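Local coordinates for protein endonuclease II (Enterobacteria phage t4, PDB 2WSH) that nicks and cleaves cytosine-containing double-stranded DNA in a sequence-specific, magnesium-dependent way, degrading host DNA so that its nucleotides can feed phage DNA synthesis, at residues N38-D50 with S95-L107. The protein carries 1 engineered substitution. Sequence-based numbering, arbitrary orientation.
Sequences NKYNVIYAIAIND and SKVEFYARQCFNL. With PO4 (phosphate ion), chain E.
Strands 42-48 and 97-103 run antiparallel (157°), with Ile43-Arg102, Ala45-Tyr100 and Ala47-Glu98 as doubly hydrogen-bonded pairs. Phe99 lies alongside Tyr44 and Ile46: Ile46 CG1 comes within 3.4 Å of Phe99 CE1, and Tyr44 CD1 meets the ring at its edge, 3.9 Å from Phe99 CD1. Helix 61-73 packs on this face through Leu61 and Ile65. The pair belongs to the central antiparallel sheet of the GIY-YIG nuclease domain. From it Tyr44 OH, also bonded with Tyr68 OH, gives a very short hydrogen bond (2.5 Å) to O4 of a phosphate ion, probably from the crystallisation liquor, which Tyr54, Arg64 and Lys83 also bind. At the last residue of strand 97-103, Gln103 folds back at chi2 (64°), and its NE2 bridges Tyr40 O (2.9 Å) and Cys104 O, both near the amide plane. One water donates to Gln103 OE1 and accepts from Tyr40 N; another, accepting from Lys39 NZ, lies beside OE1. At the other end Lys96 NZ forms a salt bridge with Asp50 OD1 (2.8 Å), on the syn side but tilted from the carboxylate plane. It probably eases the like charges of Asp50 OD1 and Glu98 OE1, 3.4 Å apart, though its own bridge to Glu98 is long; Glu98 OE2 is salt-bridged to Lys19.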
loop_
_atom_site.group_PDB
_atom_site.type_symbol
_atom_site.label_atom_id
_atom_site.label_comp_id
_atom_site.label_asym_id
_atom_site.label_seq_id
_atom_site.Cartn_x
_atom_site.Cartn_y
_atom_site.Cartn_z
ATOM N N ASN A 38 21.944 -8.144 -14.444
ATOM C CA ASN A 38 20.545 -7.954 -14.800
ATOM C C ASN A 38 19.810 -7.074 -13.796
ATOM O O ASN A 38 20.221 -6.935 -12.645
ATOM C CB ASN A 38 19.821 -9.284 -15.013
ATOM C CG ASN A 38 18.756 -9.198 -16.097
ATOM O OD1 ASN A 38 18.382 -10.206 -16.697
ATOM N ND2 ASN A 38 18.274 -7.989 -16.361
ATOM N N LYS A 39 18.721 -6.478 -14.258
ATOM C CA LYS A 39 17.958 -5.517 -13.486
ATOM C C LYS A 39 16.498 -5.718 -13.866
ATOM O O LYS A 39 16.142 -5.650 -15.040
ATOM C CB LYS A 39 18.429 -4.093 -13.788
ATOM C CG LYS A 39 18.077 -3.080 -12.710
ATOM C CD LYS A 39 19.078 -1.939 -12.686
ATOM C CE LYS A 39 20.300 -2.283 -11.845
ATOM N NZ LYS A 39 20.039 -2.115 -10.384
ATOM N N TYR A 40 15.660 -5.992 -12.871
ATOM C CA TYR A 40 14.281 -6.386 -13.124
ATOM C C TYR A 40 13.289 -5.356 -12.605
ATOM O O TYR A 40 13.564 -4.648 -11.637
ATOM C CB TYR A 40 13.992 -7.740 -12.472
ATOM C CG TYR A 40 15.040 -8.795 -12.748
ATOM C CD1 TYR A 40 14.964 -9.600 -13.878
ATOM C CD2 TYR A 40 16.105 -8.988 -11.877
ATOM C CE1 TYR A 40 15.922 -10.568 -14.134
ATOM C CE2 TYR A 40 17.069 -9.952 -12.125
ATOM C CZ TYR A 40 16.971 -10.740 -13.253
ATOM O OH TYR A 40 17.927 -11.698 -13.502
ATOM N N ASN A 41 12.136 -5.277 -13.263
ATOM C CA ASN A 41 11.023 -4.474 -12.769
ATOM C C ASN A 41 11.370 -2.991 -12.638
ATOM O O ASN A 41 11.312 -2.426 -11.547
ATOM C CB ASN A 41 10.554 -5.026 -11.422
ATOM C CG ASN A 41 9.138 -4.618 -11.080
ATOM O OD1 ASN A 41 8.746 -4.621 -9.913
ATOM N ND2 ASN A 41 8.358 -4.264 -12.098
ATOM N N VAL A 42 11.728 -2.358 -13.750
ATOM C CA VAL A 42 12.168 -0.968 -13.706
ATOM C C VAL A 42 11.515 -0.090 -14.763
ATOM O O VAL A 42 11.014 -0.572 -15.784
ATOM C CB VAL A 42 13.694 -0.850 -13.912
ATOM C CG1 VAL A 42 14.448 -1.587 -12.815
ATOM C CG2 VAL A 42 14.076 -1.381 -15.286
ATOM N N ILE A 43 11.529 1.210 -14.500
ATOM C CA ILE A 43 11.300 2.204 -15.531
ATOM C C ILE A 43 12.660 2.469 -16.143
ATOM O O ILE A 43 13.636 2.682 -15.425
ATOM C CB ILE A 43 10.756 3.513 -14.943
ATOM C CG1 ILE A 43 9.341 3.305 -14.403
ATOM C CG2 ILE A 43 10.791 4.630 -15.985
ATOM C CD1 ILE A 43 8.350 2.836 -15.451
ATOM N N TYR A 44 12.748 2.421 -17.464
ATOM C CA TYR A 44 14.011 2.755 -18.099
ATOM C C TYR A 44 13.896 4.002 -18.955
ATOM O O TYR A 44 12.816 4.358 -19.416
ATOM C CB TYR A 44 14.602 1.568 -18.867
ATOM C CG TYR A 44 13.909 1.177 -20.156
ATOM C CD1 TYR A 44 14.341 1.683 -21.375
ATOM C CD2 TYR A 44 12.859 0.268 -20.157
ATOM C CE1 TYR A 44 13.736 1.312 -22.560
ATOM C CE2 TYR A 44 12.242 -0.106 -21.341
ATOM C CZ TYR A 44 12.689 0.420 -22.537
ATOM O OH TYR A 44 12.093 0.056 -23.717
ATOM N N ALA A 45 15.019 4.679 -19.131
ATOM C CA ALA A 45 15.045 5.911 -19.889
ATOM C C ALA A 45 16.120 5.804 -20.952
ATOM O O ALA A 45 17.233 5.354 -20.682
ATOM C CB ALA A 45 15.317 7.094 -18.969
ATOM N N ILE A 46 15.776 6.193 -22.171
ATOM C CA ILE A 46 16.760 6.271 -23.231
ATOM C C ILE A 46 17.156 7.724 -23.394
ATOM O O ILE A 46 16.291 8.599 -23.481
ATOM C CB ILE A 46 16.204 5.732 -24.559
ATOM C CG1 ILE A 46 15.687 4.308 -24.372
ATOM C CG2 ILE A 46 17.275 5.783 -25.647
ATOM C CD1 ILE A 46 15.255 3.642 -25.663
ATOM N N ALA A 47 18.463 7.976 -23.416
ATOM C CA ALA A 47 18.988 9.331 -23.557
ATOM C C ALA A 47 19.925 9.421 -24.748
ATOM O O ALA A 47 20.785 8.563 -24.939
ATOM C CB ALA A 47 19.714 9.759 -22.286
ATOM N N ILE A 48 19.738 10.463 -25.549
ATOM C CA ILE A 48 20.567 10.713 -26.718
ATOM C C ILE A 48 21.244 12.066 -26.534
ATOM O O ILE A 48 20.575 13.094 -26.422
ATOM C CB ILE A 48 19.728 10.735 -28.015
ATOM C CG1 ILE A 48 18.875 9.467 -28.136
ATOM C CG2 ILE A 48 20.628 10.874 -29.231
ATOM C CD1 ILE A 48 19.680 8.197 -28.346
ATOM N N ASN A 49 22.570 12.060 -26.489
ATOM C CA ASN A 49 23.316 13.269 -26.180
ATOM C C ASN A 49 22.818 13.892 -24.874
ATOM O O ASN A 49 22.640 15.107 -24.776
ATOM C CB ASN A 49 23.236 14.251 -27.349
ATOM C CG ASN A 49 23.787 13.657 -28.634
ATOM O OD1 ASN A 49 24.733 12.868 -28.607
ATOM N ND2 ASN A 49 23.194 14.025 -29.764
ATOM N N ASP A 50 22.560 13.033 -23.891
ATOM C CA ASP A 50 22.140 13.453 -22.554
ATOM C C ASP A 50 20.693 13.944 -22.481
ATOM O O ASP A 50 20.267 14.465 -21.452
ATOM C CB ASP A 50 23.084 14.529 -22.010
ATOM C CG ASP A 50 24.514 14.045 -21.900
ATOM O OD1 ASP A 50 24.732 12.960 -21.321
ATOM O OD2 ASP A 50 25.419 14.751 -22.390
ATOM N N SER A 95 25.997 10.005 -32.327
ATOM C CA SER A 95 25.498 10.481 -31.042
ATOM C C SER A 95 25.749 9.481 -29.919
ATOM O O SER A 95 26.037 8.311 -30.170
ATOM C CB SER A 95 24.005 10.788 -31.138
ATOM O OG SER A 95 23.764 11.825 -32.073
ATOM N N LYS A 96 25.637 9.953 -28.680
ATOM C CA LYS A 96 25.787 9.092 -27.512
ATOM C C LYS A 96 24.428 8.542 -27.094
ATOM O O LYS A 96 23.480 9.304 -26.929
ATOM C CB LYS A 96 26.396 9.875 -26.351
ATOM C CG LYS A 96 26.830 9.000 -25.184
ATOM C CD LYS A 96 26.741 9.749 -23.867
ATOM C CE LYS A 96 27.273 11.166 -23.996
ATOM N NZ LYS A 96 26.936 11.998 -22.804
ATOM N N VAL A 97 24.340 7.228 -26.912
ATOM C CA VAL A 97 23.070 6.580 -26.584
ATOM C C VAL A 97 23.151 5.861 -25.244
ATOM O O VAL A 97 23.876 4.872 -25.103
ATOM C CB VAL A 97 22.661 5.552 -27.661
ATOM C CG1 VAL A 97 21.362 4.855 -27.266
ATOM C CG2 VAL A 97 22.532 6.220 -29.023
ATOM N N GLU A 98 22.394 6.349 -24.268
ATOM C CA GLU A 98 22.464 5.817 -22.914
ATOM C C GLU A 98 21.123 5.299 -22.413
ATOM O O GLU A 98 20.068 5.830 -22.756
ATOM C CB GLU A 98 22.982 6.889 -21.951
ATOM C CG GLU A 98 24.384 7.379 -22.264
ATOM C CD GLU A 98 24.794 8.550 -21.393
ATOM O OE1 GLU A 98 24.105 9.591 -21.429
ATOM O OE2 GLU A 98 25.807 8.430 -20.674
ATOM N N PHE A 99 21.182 4.251 -21.602
ATOM C CA PHE A 99 20.014 3.742 -20.905
ATOM C C PHE A 99 20.172 3.963 -19.408
ATOM O O PHE A 99 21.208 3.627 -18.832
ATOM C CB PHE A 99 19.842 2.249 -21.183
ATOM C CG PHE A 99 19.361 1.943 -22.567
ATOM C CD1 PHE A 99 18.019 1.717 -22.810
ATOM C CD2 PHE A 99 20.249 1.889 -23.628
ATOM C CE1 PHE A 99 17.569 1.434 -24.087
ATOM C CE2 PHE A 99 19.804 1.612 -24.906
ATOM C CZ PHE A 99 18.463 1.385 -25.135
ATOM N N TYR A 100 19.145 4.534 -18.789
ATOM C CA TYR A 100 19.082 4.672 -17.341
ATOM C C TYR A 100 17.968 3.787 -16.798
ATOM O O TYR A 100 17.011 3.479 -17.505
ATOM C CB TYR A 100 18.796 6.121 -16.952
ATOM C CG TYR A 100 19.958 7.067 -17.139
ATOM C CD1 TYR A 100 20.621 7.606 -16.042
ATOM C CD2 TYR A 100 20.387 7.431 -18.409
ATOM C CE1 TYR A 100 21.681 8.479 -16.205
ATOM C CE2 TYR A 100 21.448 8.301 -18.582
ATOM C CZ TYR A 100 22.090 8.822 -17.477
ATOM O OH TYR A 100 23.145 9.689 -17.641
ATOM N N ALA A 101 18.083 3.387 -15.537
ATOM C CA ALA A 101 17.052 2.570 -14.910
ATOM C C ALA A 101 16.621 3.152 -13.573
ATOM O O ALA A 101 17.456 3.580 -12.778
ATOM C CB ALA A 101 17.541 1.148 -14.731
ATOM N N ARG A 102 15.313 3.157 -13.332
ATOM C CA ARG A 102 14.762 3.553 -12.041
ATOM C C ARG A 102 14.057 2.359 -11.414
ATOM O O ARG A 102 13.044 1.887 -11.927
ATOM C CB ARG A 102 13.794 4.723 -12.198
ATOM C CG ARG A 102 12.915 4.971 -10.976
ATOM C CD ARG A 102 12.005 6.181 -11.180
ATOM N NE ARG A 102 10.910 6.218 -10.212
ATOM C CZ ARG A 102 10.936 6.897 -9.069
ATOM N NH1 ARG A 102 12.000 7.619 -8.741
ATOM N NH2 ARG A 102 9.889 6.862 -8.256
ATOM N N GLN A 103 14.604 1.858 -10.311
ATOM C CA GLN A 103 14.082 0.636 -9.703
ATOM C C GLN A 103 12.683 0.831 -9.137
ATOM O O GLN A 103 12.447 1.730 -8.332
ATOM C CB GLN A 103 15.022 0.124 -8.610
ATOM C CG GLN A 103 14.616 -1.231 -8.034
ATOM C CD GLN A 103 14.670 -2.350 -9.059
ATOM O OE1 GLN A 103 15.735 -2.678 -9.582
ATOM N NE2 GLN A 103 13.521 -2.953 -9.338
ATOM N N CYS A 104 11.756 -0.015 -9.571
ATOM C CA CYS A 104 10.406 -0.005 -9.026
ATOM C C CYS A 104 10.167 -1.282 -8.222
ATOM O O CYS A 104 11.036 -2.148 -8.153
ATOM C CB CYS A 104 9.367 0.141 -10.141
ATOM S SG CYS A 104 9.304 1.793 -10.907
ATOM N N PHE A 105 8.989 -1.400 -7.621
ATOM C CA PHE A 105 8.710 -2.521 -6.734
ATOM C C PHE A 105 7.285 -3.025 -6.909
ATOM O O PHE A 105 6.577 -2.618 -7.832
ATOM C CB PHE A 105 8.930 -2.100 -5.283
ATOM C CG PHE A 105 8.097 -0.927 -4.869
ATOM C CD1 PHE A 105 6.931 -1.110 -4.146
ATOM C CD2 PHE A 105 8.464 0.358 -5.227
ATOM C CE1 PHE A 105 6.156 -0.034 -3.775
ATOM C CE2 PHE A 105 7.694 1.439 -4.858
ATOM C CZ PHE A 105 6.538 1.241 -4.132
ATOM N N ASN A 106 6.866 -3.911 -6.014
ATOM C CA ASN A 106 5.519 -4.464 -6.068
ATOM C C ASN A 106 4.722 -4.227 -4.792
ATOM O O ASN A 106 5.272 -4.217 -3.693
ATOM C CB ASN A 106 5.576 -5.955 -6.398
ATOM C CG ASN A 106 6.014 -6.210 -7.826
ATOM O OD1 ASN A 106 5.215 -6.121 -8.757
ATOM N ND2 ASN A 106 7.290 -6.524 -8.004
ATOM N N LEU A 107 3.421 -4.022 -4.953
ATOM C CA LEU A 107 2.524 -3.856 -3.820
ATOM C C LEU A 107 1.427 -4.908 -3.889
ATOM O O LEU A 107 0.857 -5.160 -4.951
ATOM C CB LEU A 107 1.919 -2.452 -3.819
ATOM C CG LEU A 107 2.907 -1.319 -3.544
ATOM C CD1 LEU A 107 2.311 0.026 -3.934
ATOM C CD2 LEU A 107 3.303 -1.326 -2.082
HETATM P P PO4 E . 9.075 -1.449 -24.644
HETATM O O1 PO4 E . 8.783 -0.043 -24.178
HETATM O O2 PO4 E . 8.138 -2.419 -23.961
HETATM O O3 PO4 E . 8.916 -1.570 -26.143
HETATM O O4 PO4 E . 10.502 -1.754 -24.268
HETATM O O HOH W 1 18.214 -2.578 -8.453
HETATM O O HOH W 2 16.283 -5.449 -9.951
HETATM O O HOH W 3 23.102 10.224 -24.024
#